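Local coordinates for protein HTH-type transcriptional regulator KdgR (Escherichia coli, PDB 1YSP) that represses transcription of the genes for uptake and breakdown of 2-keto-3-deoxygluconate, here represented by its C-terminal IclR-type domain, at residues A[100-103]-A[104-108]; A[91-95]-A[96-100]. All coordinates share one frame; numbering follows the deposited sequence.

Contact 1 (A[100-103]-A[104-108]); sequences LPVL and DQVRE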
# COMPACT_ATOMS: atom_id res chain seq x y z
N LEU A 100 -8.46 3.11 12.81
CA LEU A 100 -9.56 2.20 12.42
C LEU A 100 -10.57 2.88 11.50
O LEU A 100 -10.92 2.33 10.45
CB LEU A 100 -10.19 1.52 13.64
CG LEU A 100 -9.26 0.52 14.37
CD1 LEU A 100 -9.97 -0.23 15.52
CD2 LEU A 100 -8.60 -0.49 13.49
N PRO A 101 -10.98 4.13 11.80
CA PRO A 101 -11.83 4.84 10.83
C PRO A 101 -11.13 5.08 9.48
O PRO A 101 -11.78 5.05 8.44
CB PRO A 101 -12.15 6.18 11.55
CG PRO A 101 -12.05 5.86 12.99
CD PRO A 101 -10.80 4.95 13.03
N VAL A 102 -9.82 5.30 9.48
CA VAL A 102 -9.12 5.46 8.19
C VAL A 102 -9.19 4.13 7.38
O VAL A 102 -9.45 4.12 6.16
CB VAL A 102 -7.67 5.94 8.43
CG1 VAL A 102 -6.80 5.80 7.18
CG2 VAL A 102 -7.68 7.41 8.96
N LEU A 103 -9.00 3.02 8.07
CA LEU A 103 -9.09 1.71 7.42
C LEU A 103 -10.48 1.45 6.82
O LEU A 103 -10.61 0.78 5.77
CB LEU A 103 -8.68 0.62 8.39
CG LEU A 103 -7.23 0.69 8.91
CD1 LEU A 103 -7.04 -0.59 9.70
CD2 LEU A 103 -6.19 0.79 7.81
N ASP A 104 -11.52 1.96 7.49
CA ASP A 104 -12.90 1.90 6.95
C ASP A 104 -12.95 2.59 5.59
O ASP A 104 -13.52 2.03 4.62
CB ASP A 104 -13.92 2.60 7.87
CG ASP A 104 -14.20 1.85 9.16
OD1 ASP A 104 -13.91 0.66 9.29
OD2 ASP A 104 -14.71 2.53 10.08
N GLN A 105 -12.40 3.80 5.50
CA GLN A 105 -12.41 4.54 4.24
C GLN A 105 -11.57 3.81 3.18
O GLN A 105 -11.97 3.77 1.99
CB GLN A 105 -11.89 5.96 4.45
CG GLN A 105 -11.74 6.78 3.21
CD GLN A 105 -13.09 7.16 2.63
OE1 GLN A 105 -14.10 7.14 3.36
NE2 GLN A 105 -13.13 7.50 1.34
N VAL A 106 -10.42 3.26 3.58
CA VAL A 106 -9.58 2.52 2.63
C VAL A 106 -10.40 1.36 1.99
O VAL A 106 -10.44 1.22 0.77
CB VAL A 106 -8.27 2.00 3.33
CG1 VAL A 106 -7.48 1.01 2.42
CG2 VAL A 106 -7.35 3.18 3.71
N ARG A 107 -11.02 0.54 2.83
CA ARG A 107 -11.86 -0.56 2.33
C ARG A 107 -12.97 -0.04 1.40
O ARG A 107 -13.17 -0.56 0.26
CB ARG A 107 -12.39 -1.45 3.49
CG ARG A 107 -12.72 -2.90 3.08
CD ARG A 107 -13.35 -3.72 4.23
NE ARG A 107 -14.21 -4.77 3.66
CZ ARG A 107 -14.06 -6.09 3.84
NH1 ARG A 107 -13.10 -6.59 4.62
NH2 ARG A 107 -14.90 -6.93 3.24
N GLU A 108 -13.65 1.01 1.83
CA GLU A 108 -14.75 1.62 1.08
C GLU A 108 -14.32 2.09 -0.31
O GLU A 108 -15.03 1.86 -1.29
CB GLU A 108 -15.33 2.76 1.90
CG GLU A 108 -16.55 3.42 1.38
CD GLU A 108 -16.86 4.62 2.21
OE1 GLU A 108 -16.59 5.74 1.73
OE2 GLU A 108 -17.27 4.43 3.38

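Contact 2 (A[91-95]-A[96-100]); sequences RTITS and TEALL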
# COMPACT_ATOMS: atom_id res chain seq x y z
N ARG A 91 0.77 15.09 9.65
CA ARG A 91 -0.36 14.28 9.19
C ARG A 91 -0.40 12.82 9.65
O ARG A 91 -1.39 12.11 9.39
CB ARG A 91 -0.43 14.32 7.65
CG ARG A 91 -0.83 15.69 7.09
CD ARG A 91 -1.04 15.63 5.57
NE ARG A 91 -2.23 14.83 5.24
CZ ARG A 91 -3.46 15.32 5.05
NH1 ARG A 91 -3.69 16.64 5.12
NH2 ARG A 91 -4.46 14.50 4.76
N THR A 92 0.67 12.38 10.30
CA THR A 92 0.76 10.98 10.74
C THR A 92 -0.40 10.63 11.65
O THR A 92 -0.76 11.44 12.57
CB THR A 92 2.07 10.65 11.49
OG1 THR A 92 3.20 11.18 10.79
CG2 THR A 92 2.17 9.09 11.61
N ILE A 93 -1.02 9.46 11.41
CA ILE A 93 -2.09 8.92 12.25
C ILE A 93 -1.38 8.17 13.40
O ILE A 93 -0.61 7.25 13.14
CB ILE A 93 -3.02 7.89 11.47
CG1 ILE A 93 -3.77 8.57 10.32
CG2 ILE A 93 -3.98 7.25 12.45
CD1 ILE A 93 -3.93 7.66 9.07
N THR A 94 -1.67 8.51 14.66
CA THR A 94 -0.82 7.99 15.75
C THR A 94 -1.55 7.32 16.90
O THR A 94 -1.03 7.28 18.05
CB THR A 94 0.11 9.13 16.31
OG1 THR A 94 -0.70 10.26 16.68
CG2 THR A 94 1.09 9.58 15.20
N SER A 95 -2.72 6.71 16.62
CA SER A 95 -3.31 5.73 17.53
C SER A 95 -4.12 4.71 16.76
O SER A 95 -4.60 5.00 15.65
CB SER A 95 -4.24 6.39 18.56
OG SER A 95 -5.34 7.09 17.97
N THR A 96 -4.36 3.55 17.39
CA THR A 96 -5.26 2.56 16.77
C THR A 96 -6.65 3.13 16.62
O THR A 96 -7.31 2.91 15.59
CB THR A 96 -5.27 1.28 17.60
OG1 THR A 96 -3.92 0.81 17.65
CG2 THR A 96 -6.19 0.20 16.98
N GLU A 97 -7.08 3.91 17.62
CA GLU A 97 -8.41 4.49 17.61
C GLU A 97 -8.61 5.46 16.46
O GLU A 97 -9.66 5.43 15.81
CB GLU A 97 -8.66 5.19 18.95
CG GLU A 97 -8.80 4.25 20.17
CD GLU A 97 -7.45 3.75 20.76
OE1 GLU A 97 -6.35 4.23 20.37
OE2 GLU A 97 -7.51 2.84 21.61
N ALA A 98 -7.60 6.28 16.16
CA ALA A 98 -7.60 7.13 14.95
C ALA A 98 -7.45 6.35 13.62
O ALA A 98 -7.97 6.78 12.55
CB ALA A 98 -6.55 8.25 15.05
N LEU A 99 -6.77 5.20 13.65
CA LEU A 99 -6.51 4.46 12.39
C LEU A 99 -7.69 3.67 11.88
O LEU A 99 -7.86 3.52 10.64
CB LEU A 99 -5.29 3.50 12.57
CG LEU A 99 -4.76 2.72 11.36
CD1 LEU A 99 -4.21 3.67 10.29
CD2 LEU A 99 -3.64 1.72 11.86
N LEU A 100 -8.46 3.11 12.81
CA LEU A 100 -9.56 2.20 12.42
C LEU A 100 -10.57 2.88 11.50
O LEU A 100 -10.92 2.33 10.45
CB LEU A 100 -10.19 1.52 13.64
CG LEU A 100 -9.26 0.52 14.37
CD1 LEU A 100 -9.97 -0.23 15.52
CD2 LEU A 100 -8.60 -0.49 13.49

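Contact 1 (A[100-103]-A[104-108])
Asp104 lies back against the turn that precedes it, its side chain reaching over the carbonyls of Leu100 and Pro101. Asp104 CB is 3.3 Å from Pro101 O. With CG beside the backbone N (chi1 -71°) the carboxylate is turned back toward the start of the helix, and Asp104 CG comes to 3.6 Å from Leu100 O. Asp104 OD2 lies 3.8 Å from Pro101 CA, while Asp104 OD1, 3.6 Å from Leu100 O without bonding to it, has its strong partner outside the turn, a salt bridge to Arg73 on helix 73-80. Aspartate suits this place because its short chain brings the charge to the flank of the helix that faces Arg73. The backbone here is the ladder of i to i+4 bonds that defines an alpha helix, the middle and C-terminal part of helix 96-109, which packs against helices 62-69 and 73-80 of the IclR effector-binding domain, a member of the GAF clan. Of the four rungs that join 100-103 to 104-108, Arg107 N to Leu103 O is the straightest (175°). Pro101 has no N-H to give to the turn before, and the helix is kinked there, yet Pro101 O still accepts from Gln105 N at 3.3 Å. One residue further on, Val106 N bonds to Val102 O at 2.9 Å, and Val106 CG2 approaches Val102 CG1 at 4.4 Å, a loose apolar touch. The buried Val106 and Leu103 present branched hydrocarbon to Ala69 and Leu68 of helix 62-69, whereas exposed Gln105 bends at chi2 and passes its NE2 to the OE1 of Gln109.

Contact 2 (A[91-95]-A[96-100])
Ser95, in an extended backbone conformation, is the last residue before the chain turns into helix 96-109, and Ser95 O accepts from Leu99 N at 3.0 Å, a bond bent to 135° at the hydrogen. Its side chain completes the start. The hydroxyl sits between the backbone N and the carbonyl carbon (chi1 60°), from where Ser95 OG accepts from Ala98 N at 3.0 Å in a fairly straight bond. This is the classic serine N-cap: a first-turn amide has no preceding helical carbonyl to pair with, and a short hydroxyl side chain can fold back to supply the acceptor. A valine here would probably leave Ala98 N without its side-chain acceptor and the first turn less firmly fixed. Ala98 CB lies 3.4 Å from Ser95 OG; a small methyl suits this spot. Glu97, bent at chi2, curls back so that Glu97 OE1 comes to 3.5 Å from Ser95 CB. Two residues before the cap, Ile93 adds an apolar contact to the polar one. With Ile93 CG2 anti to the backbone N, that branch lies over the first turn, Ile93 CG2 being 3.8 Å from Ala98 CB and 4.0 Å from Leu99 CB; the side chains of Ile93 and Leu99 cross at about a right angle. Leucine suits the inward place, since its buried side chain also reaches Tyr59 and Leu80, the latter on helix 73-80. Thr96 touches Leu80 too and hydrogen-bonds through OG1 to Tyr85 OH.

Both contacts belong to helix 96-109, contact 2 at its N-terminal end and contact 1 along its middle and C-terminal part, with Leu100 common to them. Neither is wholly core: contact 1 is partly buried, with one face against helices 62-69 and 73-80, whereas contact 2 is a surface contact where a loop enters the helix. Place sets the chemistry. Within the helix, main-chain carbonyls meet the amide demand and side chains serve neighbouring elements; at the start, a side-chain hydroxyl must stand in for a missing carbonyl. Packing nevertheless joins the two, since Val102 CG2 lies 3.8 Å from Ile93 CD1, extending the loop's apolar cover to the second turn.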